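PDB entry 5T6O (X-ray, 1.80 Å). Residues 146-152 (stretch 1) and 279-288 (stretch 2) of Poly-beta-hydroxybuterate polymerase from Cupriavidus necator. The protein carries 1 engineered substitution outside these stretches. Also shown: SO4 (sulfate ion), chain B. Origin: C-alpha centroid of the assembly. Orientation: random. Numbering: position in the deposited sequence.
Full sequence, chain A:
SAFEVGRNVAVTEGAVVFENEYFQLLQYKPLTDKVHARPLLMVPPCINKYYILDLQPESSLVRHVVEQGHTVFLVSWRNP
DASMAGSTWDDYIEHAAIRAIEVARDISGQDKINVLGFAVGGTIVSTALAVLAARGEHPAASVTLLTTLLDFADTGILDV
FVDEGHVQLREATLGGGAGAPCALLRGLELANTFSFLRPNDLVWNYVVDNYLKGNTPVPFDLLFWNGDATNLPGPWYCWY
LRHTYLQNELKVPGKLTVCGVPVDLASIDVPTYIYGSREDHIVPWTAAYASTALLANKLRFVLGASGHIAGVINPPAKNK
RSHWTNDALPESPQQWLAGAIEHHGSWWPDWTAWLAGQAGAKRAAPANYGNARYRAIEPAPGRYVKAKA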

# COMPACT_ATOMS: atom_id res chain seq x y z
N LEU A 146 -20.47 11.23 -11.19
CA LEU A 146 -20.42 10.70 -9.84
C LEU A 146 -19.70 9.35 -9.87
O LEU A 146 -20.17 8.42 -10.55
CB LEU A 146 -21.82 10.54 -9.26
CG LEU A 146 -22.70 11.79 -9.24
CD1 LEU A 146 -24.00 11.47 -8.51
CD2 LEU A 146 -21.99 12.97 -8.56
N THR A 147 -18.57 9.25 -9.18
CA THR A 147 -17.92 7.96 -8.96
C THR A 147 -17.68 7.23 -10.28
O THR A 147 -18.04 6.06 -10.46
CB THR A 147 -18.77 7.12 -7.99
OG1 THR A 147 -19.10 7.95 -6.88
CG2 THR A 147 -18.02 5.91 -7.47
N THR A 148 -17.07 7.93 -11.23
CA THR A 148 -16.94 7.45 -12.60
C THR A 148 -15.49 7.13 -12.93
O THR A 148 -14.60 7.93 -12.67
CB THR A 148 -17.47 8.51 -13.57
OG1 THR A 148 -18.87 8.69 -13.35
CG2 THR A 148 -17.20 8.12 -15.04
N LEU A 149 -15.26 5.96 -13.52
CA LEU A 149 -13.94 5.64 -14.07
C LEU A 149 -13.89 6.07 -15.52
O LEU A 149 -14.73 5.66 -16.33
CB LEU A 149 -13.65 4.14 -13.94
CG LEU A 149 -13.43 3.64 -12.52
CD1 LEU A 149 -13.39 2.09 -12.50
CD2 LEU A 149 -12.15 4.23 -11.94
N LEU A 150 -12.92 6.92 -15.85
CA LEU A 150 -12.51 7.17 -17.22
C LEU A 150 -11.09 6.68 -17.47
O LEU A 150 -10.82 6.01 -18.49
CB LEU A 150 -12.60 8.67 -17.55
CG LEU A 150 -13.99 9.30 -17.43
CD1 LEU A 150 -13.91 10.79 -17.79
CD2 LEU A 150 -15.03 8.58 -18.30
N ASP A 151 -10.18 6.98 -16.55
CA ASP A 151 -8.83 6.40 -16.52
C ASP A 151 -8.86 5.23 -15.56
O ASP A 151 -9.10 5.40 -14.36
CB ASP A 151 -7.81 7.46 -16.09
CG ASP A 151 -6.37 6.96 -16.14
OD1 ASP A 151 -6.12 5.74 -16.19
OD2 ASP A 151 -5.48 7.84 -16.11
N PHE A 152 -8.64 4.02 -16.08
CA PHE A 152 -8.77 2.80 -15.30
C PHE A 152 -7.43 2.30 -14.77
O PHE A 152 -7.33 1.16 -14.31
CB PHE A 152 -9.47 1.71 -16.13
CG PHE A 152 -10.95 1.99 -16.40
CD1 PHE A 152 -11.34 3.03 -17.24
CD2 PHE A 152 -11.93 1.19 -15.84
CE1 PHE A 152 -12.69 3.28 -17.49
CE2 PHE A 152 -13.29 1.44 -16.08
CZ PHE A 152 -13.67 2.48 -16.91
N GLU A 279 -13.08 6.50 0.76
CA GLU A 279 -12.84 5.10 1.09
C GLU A 279 -13.42 4.15 0.05
O GLU A 279 -13.63 2.96 0.34
CB GLU A 279 -13.40 4.75 2.47
CG GLU A 279 -13.14 5.78 3.57
CD GLU A 279 -11.67 6.10 3.83
OE1 GLU A 279 -10.78 5.26 3.55
OE2 GLU A 279 -11.41 7.21 4.34
N ASP A 280 -13.71 4.65 -1.15
CA ASP A 280 -14.29 3.84 -2.21
C ASP A 280 -13.19 2.96 -2.81
O ASP A 280 -12.21 3.48 -3.33
CB ASP A 280 -14.89 4.77 -3.26
CG ASP A 280 -15.73 4.05 -4.31
OD1 ASP A 280 -15.61 2.82 -4.46
OD2 ASP A 280 -16.50 4.76 -4.99
N HIS A 281 -13.36 1.64 -2.73
CA HIS A 281 -12.39 0.71 -3.31
C HIS A 281 -12.92 0.02 -4.55
O HIS A 281 -12.25 -0.86 -5.10
CB HIS A 281 -11.94 -0.30 -2.27
CG HIS A 281 -11.27 0.35 -1.10
ND1 HIS A 281 -10.12 1.09 -1.24
CD2 HIS A 281 -11.62 0.42 0.20
CE1 HIS A 281 -9.77 1.57 -0.06
NE2 HIS A 281 -10.66 1.18 0.83
N ILE A 282 -14.10 0.41 -5.01
CA ILE A 282 -14.62 -0.02 -6.30
C ILE A 282 -14.23 0.98 -7.38
O ILE A 282 -13.76 0.59 -8.46
CB ILE A 282 -16.15 -0.19 -6.19
CG1 ILE A 282 -16.46 -1.36 -5.25
CG2 ILE A 282 -16.79 -0.42 -7.54
CD1 ILE A 282 -17.91 -1.53 -4.95
N VAL A 283 -14.39 2.26 -7.09
CA VAL A 283 -13.86 3.36 -7.90
C VAL A 283 -12.92 4.14 -6.98
O VAL A 283 -13.38 5.04 -6.27
CB VAL A 283 -14.99 4.24 -8.45
CG1 VAL A 283 -14.44 5.41 -9.26
CG2 VAL A 283 -15.98 3.42 -9.30
N PRO A 284 -11.62 3.82 -6.93
CA PRO A 284 -10.70 4.58 -6.08
C PRO A 284 -10.84 6.08 -6.33
O PRO A 284 -10.98 6.52 -7.47
CB PRO A 284 -9.32 4.07 -6.50
CG PRO A 284 -9.59 2.65 -6.96
CD PRO A 284 -10.94 2.72 -7.65
N TRP A 285 -10.81 6.87 -5.25
CA TRP A 285 -11.03 8.30 -5.45
C TRP A 285 -9.92 8.91 -6.29
O TRP A 285 -10.18 9.84 -7.07
CB TRP A 285 -11.18 9.03 -4.10
CG TRP A 285 -9.91 9.45 -3.38
CD1 TRP A 285 -9.28 8.77 -2.38
CD2 TRP A 285 -9.15 10.66 -3.58
NE1 TRP A 285 -8.17 9.47 -1.96
CE2 TRP A 285 -8.06 10.63 -2.69
CE3 TRP A 285 -9.29 11.76 -4.44
CZ2 TRP A 285 -7.12 11.65 -2.61
CZ3 TRP A 285 -8.35 12.78 -4.36
CH2 TRP A 285 -7.28 12.72 -3.46
N THR A 286 -8.71 8.36 -6.20
CA THR A 286 -7.61 8.85 -7.03
C THR A 286 -7.86 8.55 -8.50
O THR A 286 -7.41 9.30 -9.38
CB THR A 286 -6.30 8.22 -6.57
OG1 THR A 286 -6.45 6.80 -6.54
CG2 THR A 286 -5.96 8.69 -5.17
N ALA A 287 -8.57 7.45 -8.79
CA ALA A 287 -8.91 7.10 -10.17
C ALA A 287 -9.96 8.05 -10.72
O ALA A 287 -9.85 8.50 -11.87
CB ALA A 287 -9.39 5.65 -10.25
N ALA A 288 -10.99 8.36 -9.92
CA ALA A 288 -11.92 9.42 -10.32
C ALA A 288 -11.18 10.73 -10.55
O ALA A 288 -11.45 11.43 -11.54
CB ALA A 288 -13.00 9.60 -9.26
S SO4 B . -5.90 8.44 1.18
O1 SO4 B . -5.45 9.63 1.90
O2 SO4 B . -5.12 7.30 1.65
O3 SO4 B . -7.32 8.20 1.47
O4 SO4 B . -5.70 8.64 -0.25
O HOH W 1 -18.48 6.65 -4.28
O HOH W 2 -14.27 10.60 -12.97
O HOH W 3 -11.02 8.53 -14.32

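Segments far apart in sequence often meet through a small apolar centre, while water serves the polar groups around it. The contact between residues 146-152 and 279-288 of this polymerase is a compact example: no direct hydrogen bond joins the two stretches, which are held by side-chain packing and by bridging waters.

L149 covers the most surface. Its CA-to-CB bond points sideways to the partner, yet its m,t rotamer carries the end of the side chain nearer. CD2 lies 3.5 Å from CB of A287 and 3.7 Å from CG1 of V283, so one methyl group touches both the first helical turn and the residue preceding its N-cap, P284.

V283 answers from the other side with its CA-to-CB bond directed toward stretch 1. V283 CG1 lies 3.7 Å from L149 CD2, and V283 CG2 comes within 3.5 Å of T147 O. The valine thus reaches three consecutive residues, T147 to L149. Its own backbone is tied to D280: V283 N donates to D280 OD1 at 3.0 Å, and I282 N donates to the same oxygen at 2.9 Å, so one carboxylate oxygen accepts from two successive backbone N-H groups.

T147, which adopts a positive phi of 53°, supplies the third large patch. Its CG2 lies 3.6 Å from CB of V283 and 3.1 Å from OD2 of D280, a close approach of methyl to carboxylate rather than a polar bond. The polar link runs through water 1, which accepts from T147 OG1 at 3.0 Å and donates to D280 OD2 at 2.8 Å.

Water plays the same part near the helix. Water 3 accepts from D151 N at 2.8 Å and donates to A287 O at 2.7 Å, linking two backbones whose O atoms, D151 O and A287 O, stand 4.0 Å apart.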